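PDB 4YAC: C alpha-dehydrogenase from Sphingobium sp. SYK-6, which binds NADH and, as a short-chain dehydrogenase, probably oxidises the alpha carbon of substrates in the lignin beta-aryl ether cleavage pathway. Local coordinates for residues A[113-118]-A[159-164]. Numbering follows the deposited sequence.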
ATOM      1  N   ASP A 113      -6.829  -0.446 -11.450  1.00 25.16           N
ATOM      2  CA  ASP A 113      -6.423  -1.314 -12.553  1.00 28.35           C
ATOM      3  C   ASP A 113      -5.125  -0.814 -13.198  1.00 26.61           C
ATOM      4  O   ASP A 113      -4.204  -1.595 -13.429  1.00 24.24           O
ATOM      5  CB  ASP A 113      -7.544  -1.417 -13.600  1.00 58.53           C
ATOM      6  CG  ASP A 113      -7.520  -2.731 -14.373  1.00 67.72           C
ATOM      7  OD1 ASP A 113      -6.786  -3.663 -13.981  1.00 62.20           O
ATOM      8  OD2 ASP A 113      -8.265  -2.835 -15.370  1.00 69.34           O
ATOM      9  N   VAL A 114      -5.035   0.480 -13.482  1.00 24.42           N
ATOM     10  CA  VAL A 114      -3.825   1.008 -14.122  1.00 25.84           C
ATOM     11  C   VAL A 114      -2.661   1.095 -13.144  1.00 23.21           C
ATOM     12  O   VAL A 114      -1.560   0.642 -13.445  1.00 24.70           O
ATOM     13  CB  VAL A 114      -4.054   2.408 -14.728  1.00 34.36           C
ATOM     14  CG1 VAL A 114      -2.770   2.932 -15.380  1.00 28.41           C
ATOM     15  CG2 VAL A 114      -5.175   2.371 -15.743  1.00 29.70           C
ATOM     16  N   ASN A 115      -2.901   1.676 -11.975  1.00 23.71           N
ATOM     17  CA  ASN A 115      -1.808   1.986 -11.060  1.00 21.48           C
ATOM     18  C   ASN A 115      -1.273   0.773 -10.310  1.00 24.82           C
ATOM     19  O   ASN A 115      -0.093   0.739  -9.957  1.00 25.55           O
ATOM     20  CB  ASN A 115      -2.247   3.049 -10.051  1.00 22.24           C
ATOM     21  CG  ASN A 115      -2.502   4.398 -10.696  1.00 26.42           C
ATOM     22  OD1 ASN A 115      -2.395   4.554 -11.918  1.00 24.39           O
ATOM     23  ND2 ASN A 115      -2.845   5.385  -9.874  1.00 29.25           N
ATOM     24  N   VAL A 116      -2.128  -0.217 -10.054  1.00 22.28           N
ATOM     25  CA  VAL A 116      -1.697  -1.393  -9.312  1.00 20.73           C
ATOM     26  C   VAL A 116      -1.615  -2.605 -10.235  1.00 25.12           C
ATOM     27  O   VAL A 116      -0.542  -3.185 -10.390  1.00 25.33           O
ATOM     28  CB  VAL A 116      -2.622  -1.704  -8.126  1.00 22.61           C
ATOM     29  CG1 VAL A 116      -2.016  -2.816  -7.270  1.00 23.16           C
ATOM     30  CG2 VAL A 116      -2.831  -0.459  -7.280  1.00 24.69           C
ATOM     31  N   ASN A 117      -2.725  -2.999 -10.850  1.00 22.67           N
ATOM     32  CA  ASN A 117      -2.696  -4.164 -11.729  1.00 24.50           C
ATOM     33  C   ASN A 117      -1.765  -3.966 -12.919  1.00 30.22           C
ATOM     34  O   ASN A 117      -1.140  -4.918 -13.363  1.00 23.85           O
ATOM     35  CB  ASN A 117      -4.097  -4.524 -12.231  1.00 25.86           C
ATOM     36  CG  ASN A 117      -4.900  -5.315 -11.216  1.00 40.57           C
ATOM     37  OD1 ASN A 117      -4.346  -6.073 -10.418  1.00 31.65           O
ATOM     38  ND2 ASN A 117      -6.216  -5.150 -11.251  1.00 51.49           N
ATOM     39  N   GLY A 118      -1.660  -2.744 -13.435  1.00 24.45           N
ATOM     40  CA  GLY A 118      -0.762  -2.491 -14.555  1.00 24.34           C
ATOM     41  C   GLY A 118       0.684  -2.783 -14.193  1.00 25.20           C
ATOM     42  O   GLY A 118       1.454  -3.303 -15.014  1.00 21.68           O
ATOM     43  N   THR A 159      -4.076   5.092  -2.024  1.00 24.18           N
ATOM     44  CA  THR A 159      -4.227   3.657  -1.836  1.00 18.01           C
ATOM     45  C   THR A 159      -3.409   2.900  -2.887  1.00 21.54           C
ATOM     46  O   THR A 159      -2.694   1.960  -2.549  1.00 26.02           O
ATOM     47  CB  THR A 159      -5.702   3.222  -1.907  1.00 24.74           C
ATOM     48  OG1 THR A 159      -6.441   3.898  -0.883  1.00 25.26           O
ATOM     49  CG2 THR A 159      -5.829   1.725  -1.682  1.00 25.17           C
ATOM     50  N   THR A 160      -3.488   3.325  -4.147  1.00 21.63           N
ATOM     51  CA  THR A 160      -2.770   2.624  -5.218  1.00 24.18           C
ATOM     52  C   THR A 160      -1.259   2.757  -5.085  1.00 24.26           C
ATOM     53  O   THR A 160      -0.524   1.836  -5.431  1.00 23.80           O
ATOM     54  CB  THR A 160      -3.167   3.114  -6.642  1.00 23.67           C
ATOM     55  OG1 THR A 160      -2.701   4.450  -6.875  1.00 24.37           O
ATOM     56  CG2 THR A 160      -4.673   3.035  -6.855  1.00 26.08           C
ATOM     57  N   LYS A 161      -0.784   3.891  -4.586  1.00 24.58           N
ATOM     58  CA  LYS A 161       0.652   4.119  -4.526  1.00 27.86           C
ATOM     59  C   LYS A 161       1.262   3.423  -3.312  1.00 26.94           C
ATOM     60  O   LYS A 161       2.392   2.935  -3.372  1.00 26.94           O
ATOM     61  CB  LYS A 161       0.947   5.624  -4.528  1.00 27.90           C
ATOM     62  CG  LYS A 161       0.546   6.313  -5.839  1.00 30.07           C
ATOM     63  CD  LYS A 161       1.287   5.737  -7.046  1.00 31.79           C
ATOM     64  CE  LYS A 161       0.856   6.380  -8.356  1.00 42.23           C
ATOM     65  NZ  LYS A 161       1.576   5.773  -9.515  1.00 52.36           N
ATOM     66  N   TYR A 162       0.513   3.339  -2.219  1.00 23.77           N
ATOM     67  CA  TYR A 162       0.935   2.506  -1.103  1.00 22.20           C
ATOM     68  C   TYR A 162       1.072   1.062  -1.577  1.00 22.49           C
ATOM     69  O   TYR A 162       2.042   0.377  -1.249  1.00 26.40           O
ATOM     70  CB  TYR A 162      -0.063   2.595   0.056  1.00 24.79           C
ATOM     71  CG  TYR A 162       0.326   3.585   1.127  1.00 21.75           C
ATOM     72  CD1 TYR A 162       0.147   4.948   0.936  1.00 27.37           C
ATOM     73  CD2 TYR A 162       0.852   3.158   2.340  1.00 24.66           C
ATOM     74  CE1 TYR A 162       0.493   5.855   1.912  1.00 25.98           C
ATOM     75  CE2 TYR A 162       1.201   4.059   3.320  1.00 28.08           C
ATOM     76  CZ  TYR A 162       1.020   5.405   3.101  1.00 26.97           C
ATOM     77  OH  TYR A 162       1.366   6.301   4.081  1.00 33.40           O
ATOM     78  N   ALA A 163       0.109   0.614  -2.375  1.00 21.47           N
ATOM     79  CA  ALA A 163       0.105  -0.757  -2.867  1.00 19.78           C
ATOM     80  C   ALA A 163       1.393  -1.095  -3.606  1.00 23.13           C
ATOM     81  O   ALA A 163       2.049  -2.081  -3.277  1.00 23.75           O
ATOM     82  CB  ALA A 163      -1.092  -0.994  -3.772  1.00 23.14           C
ATOM     83  N   VAL A 164       1.769  -0.287  -4.591  1.00 24.97           N
ATOM     84  CA  VAL A 164       2.938  -0.626  -5.397  1.00 22.51           C
ATOM     85  C   VAL A 164       4.218  -0.372  -4.608  1.00 27.09           C
ATOM     86  O   VAL A 164       5.249  -0.969  -4.908  1.00 24.46           O
ATOM     87  CB  VAL A 164       2.972   0.140  -6.736  1.00 24.31           C
ATOM     88  CG1 VAL A 164       1.815  -0.311  -7.620  1.00 28.66           C
ATOM     89  CG2 VAL A 164       2.948   1.641  -6.521  1.00 27.07           C
TER
HETATM   90  O   HOH W   1       1.555   3.003 -10.119  1.00 30.07           O
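N115 reaches from helix 105-133 to T160 on helix 155-174, where the two short segments run nearly parallel, at 13°, with axes 8.8 Å apart. Its CB lies against T160, 3.5 Å from both OG1 and CB of that residue. CG, anti to the carbonyl carbon (chi1 -67°) and 3.8 Å from T160 OG1, turns the amide so that ND2 points at the hydroxyl. The tip divides its duties: OD1 accepts from V94 N, while ND2 donates to T160 OG1 over 3.1 Å. This bond is nearly straight at 165°, and its acceptor lies almost in the amide plane, so the two partners fix the flip and tilt of the carboxamide. T160 OG1 is held by Y157 O, one turn back on its own helix. The threonine methyl, CG2, lies 4.0 Å from N115 CB and V116 CG2. An alanine here would probably leave N115 ND2 without this acceptor and thin the packing where the methyl lay against V116 CG2.

The pair of parallel helices flanks the sheet of a Rossmann-type short-chain dehydrogenase. N115, S144, Y157 and K161 match the Asn-Ser-Tyr-Lys tetrad of the family, the last two in its YxxxK motif. Where helix 105-133 widens into a pi-type turn, N115 O accepts from a water at 2.8 Å, which accepts from K161 NZ at the same distance. This backbone carbonyl-water-lysine bridge is consistent with the proton relay proposed for classical members of the family. V164 CG1 sits tightly against that carbonyl, 3.2 Å from N115 O.

Away from the polar chain, V116 packs its CG2 on T160 CB at 3.6 Å, and both valine methyls touch A163 CB. A163 also packs on A163 of the second subunit. The neighbouring V114 touches the bound NADH.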